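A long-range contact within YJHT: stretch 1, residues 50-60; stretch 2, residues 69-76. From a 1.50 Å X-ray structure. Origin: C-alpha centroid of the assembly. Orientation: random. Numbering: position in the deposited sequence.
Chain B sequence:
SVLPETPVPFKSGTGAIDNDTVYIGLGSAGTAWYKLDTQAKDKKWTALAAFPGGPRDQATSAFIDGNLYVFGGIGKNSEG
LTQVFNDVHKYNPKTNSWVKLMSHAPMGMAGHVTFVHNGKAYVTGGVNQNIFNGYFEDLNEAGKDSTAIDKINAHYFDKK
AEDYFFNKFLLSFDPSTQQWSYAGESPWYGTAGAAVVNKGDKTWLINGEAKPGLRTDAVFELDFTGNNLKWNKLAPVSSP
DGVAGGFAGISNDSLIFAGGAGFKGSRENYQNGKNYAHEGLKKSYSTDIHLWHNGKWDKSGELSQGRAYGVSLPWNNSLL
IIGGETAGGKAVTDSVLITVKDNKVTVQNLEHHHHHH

Stretch 1 50-60: AFPGGPRDQAT
Stretch 2 69-76: YVFGGIGK

How does stretch 1 first reach its partner? Phe51, chi1 t, points toward stretch 2 and is buried, its CE1 4.0 Å from Val70 CG1. At Pro55, O lies 3.7 Å from Gly75 CA, where a side chain would clash with that oxygen; a water joins Pro55 O (2.8 Å) to Lys76 N (2.8 Å).

What does Arg56 tie together? Its side chain, m, m, t with chi4 86°, folds back so that NE and NH2 each donate to Gly53 O at 3.1 Å, while NH1 donates to Gly72 O at 2.9 Å. The long chain and planar guanidinium let one buried residue brace both stretches.

How do the backbones pair, antiparallel, before and after Gly72 and Gly73? Asp57 N donates to Ile74 O at 2.9 Å, and Ile74 N to Asp57 O at 2.7 Å. Gln58 (phi/psi 66/27) breaks the extended run, and its NE2 lies 3.6 Å from Ile74 CD1. Gly73 (102/178) packs its CA 3.7 Å from Ala59 N; a CB there would clash with Arg56 CB.

What closes the contact? Small Ala59 sets CB 4.1 Å from Val70 CG1. Thr60 N donates to Phe71 O (3.1 Å), and Phe71 N to Thr60 O (2.8 Å). Thr60 (p) and Phe71 (m) share a sheet face, Thr60 OG1 3.4 Å from Phe71 CB.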

# COMPACT_ATOMS: atom_id res chain seq x y z
N ALA B 50 24.13 12.72 -14.34
CA ALA B 50 23.89 11.63 -13.40
C ALA B 50 22.52 11.73 -12.75
O ALA B 50 22.00 12.79 -12.46
CB ALA B 50 24.97 11.61 -12.32
N PHE B 51 21.93 10.56 -12.49
CA PHE B 51 20.68 10.48 -11.75
C PHE B 51 20.92 10.93 -10.31
O PHE B 51 21.80 10.39 -9.66
CB PHE B 51 20.18 9.03 -11.81
CG PHE B 51 18.81 8.84 -11.22
CD1 PHE B 51 17.68 9.30 -11.86
CD2 PHE B 51 18.65 8.19 -10.00
CE1 PHE B 51 16.43 9.10 -11.30
CE2 PHE B 51 17.40 8.00 -9.46
CZ PHE B 51 16.31 8.44 -10.11
N PRO B 52 20.15 11.91 -9.83
CA PRO B 52 20.38 12.45 -8.51
C PRO B 52 19.77 11.67 -7.34
O PRO B 52 20.00 12.04 -6.18
CB PRO B 52 19.71 13.82 -8.60
CG PRO B 52 18.62 13.64 -9.49
CD PRO B 52 19.10 12.69 -10.51
N GLY B 53 18.99 10.63 -7.63
CA GLY B 53 18.32 9.87 -6.55
C GLY B 53 19.04 8.62 -6.06
O GLY B 53 18.44 7.77 -5.34
N GLY B 54 20.31 8.49 -6.42
CA GLY B 54 21.09 7.33 -6.11
C GLY B 54 20.82 6.15 -7.02
O GLY B 54 19.87 6.19 -7.81
N PRO B 55 21.64 5.09 -6.94
CA PRO B 55 21.42 3.90 -7.74
C PRO B 55 20.06 3.29 -7.50
O PRO B 55 19.57 3.32 -6.38
CB PRO B 55 22.50 2.95 -7.27
CG PRO B 55 23.62 3.90 -6.76
CD PRO B 55 22.87 4.98 -6.12
N ARG B 56 19.45 2.75 -8.56
CA ARG B 56 18.12 2.11 -8.49
C ARG B 56 18.14 0.86 -9.32
O ARG B 56 18.50 0.91 -10.51
CB ARG B 56 17.01 3.00 -9.06
CG ARG B 56 16.86 4.37 -8.43
CD ARG B 56 16.48 4.38 -6.95
NE ARG B 56 16.41 5.73 -6.39
CZ ARG B 56 15.37 6.55 -6.42
NH1 ARG B 56 14.23 6.18 -7.01
NH2 ARG B 56 15.42 7.75 -5.84
N ASP B 57 17.76 -0.27 -8.71
CA ASP B 57 17.46 -1.50 -9.46
C ASP B 57 15.95 -1.61 -9.63
O ASP B 57 15.19 -1.22 -8.77
CB ASP B 57 17.93 -2.74 -8.69
CG ASP B 57 19.42 -2.97 -8.76
OD1 ASP B 57 20.14 -2.38 -9.59
OD2 ASP B 57 19.88 -3.81 -7.94
N GLN B 58 15.53 -2.08 -10.79
CA GLN B 58 14.10 -2.29 -11.00
C GLN B 58 13.25 -1.01 -11.01
O GLN B 58 12.05 -1.03 -10.71
CB GLN B 58 13.52 -3.34 -10.03
CG GLN B 58 14.19 -4.70 -10.14
CD GLN B 58 13.50 -5.77 -9.34
OE1 GLN B 58 12.31 -5.98 -9.50
NE2 GLN B 58 14.23 -6.41 -8.45
N ALA B 59 13.86 0.12 -11.37
CA ALA B 59 13.09 1.32 -11.71
C ALA B 59 12.40 1.14 -13.06
O ALA B 59 12.69 0.22 -13.83
CB ALA B 59 14.01 2.52 -11.77
N THR B 60 11.47 2.04 -13.33
CA THR B 60 10.86 2.10 -14.67
C THR B 60 10.98 3.53 -15.19
O THR B 60 11.31 4.46 -14.45
CB THR B 60 9.36 1.73 -14.65
OG1 THR B 60 8.64 2.66 -13.84
CG2 THR B 60 9.15 0.29 -14.17
N TYR B 69 10.69 10.52 -17.58
CA TYR B 69 10.29 10.30 -16.18
C TYR B 69 10.81 8.95 -15.70
O TYR B 69 10.69 7.99 -16.41
CB TYR B 69 8.77 10.35 -16.04
CG TYR B 69 8.23 11.71 -16.40
CD1 TYR B 69 8.08 12.68 -15.45
CD2 TYR B 69 7.95 12.03 -17.73
CE1 TYR B 69 7.65 14.00 -15.80
CE2 TYR B 69 7.51 13.31 -18.07
CZ TYR B 69 7.35 14.29 -17.11
OH TYR B 69 6.91 15.57 -17.46
N VAL B 70 11.36 8.93 -14.49
CA VAL B 70 11.85 7.69 -13.85
C VAL B 70 11.08 7.49 -12.55
O VAL B 70 10.92 8.42 -11.76
CB VAL B 70 13.38 7.73 -13.57
CG1 VAL B 70 13.83 6.49 -12.80
CG2 VAL B 70 14.15 7.86 -14.89
N PHE B 71 10.58 6.26 -12.37
CA PHE B 71 9.70 5.89 -11.26
C PHE B 71 10.35 4.82 -10.36
O PHE B 71 10.67 3.71 -10.80
CB PHE B 71 8.39 5.33 -11.82
CG PHE B 71 7.68 6.30 -12.70
CD1 PHE B 71 6.77 7.20 -12.19
CD2 PHE B 71 7.94 6.27 -14.07
CE1 PHE B 71 6.12 8.12 -13.04
CE2 PHE B 71 7.29 7.19 -14.92
CZ PHE B 71 6.39 8.08 -14.40
N GLY B 72 10.49 5.15 -9.08
CA GLY B 72 10.83 4.16 -8.07
C GLY B 72 12.14 3.43 -8.23
O GLY B 72 13.17 4.02 -8.58
N GLY B 73 12.08 2.13 -7.95
CA GLY B 73 13.24 1.24 -7.90
C GLY B 73 13.69 0.94 -6.49
O GLY B 73 13.14 1.44 -5.51
N ILE B 74 14.69 0.11 -6.43
CA ILE B 74 15.28 -0.35 -5.17
C ILE B 74 16.66 0.30 -5.00
O ILE B 74 17.50 0.22 -5.88
CB ILE B 74 15.50 -1.85 -5.20
CG1 ILE B 74 14.17 -2.61 -5.33
CG2 ILE B 74 16.21 -2.31 -3.91
CD1 ILE B 74 14.37 -4.04 -5.77
N GLY B 75 16.91 0.82 -3.81
CA GLY B 75 18.23 1.37 -3.51
C GLY B 75 18.33 1.68 -2.05
O GLY B 75 17.54 1.21 -1.28
N LYS B 76 19.27 2.53 -1.69
CA LYS B 76 19.57 2.78 -0.29
C LYS B 76 18.86 4.00 0.26
O LYS B 76 18.86 5.10 -0.39
CB LYS B 76 21.10 2.88 -0.07
CG LYS B 76 21.88 1.66 -0.48
CD LYS B 76 21.41 0.38 0.22
CE LYS B 76 22.40 -0.75 0.13
NZ LYS B 76 21.99 -1.83 1.05
O HOH W 1 20.73 3.59 -3.88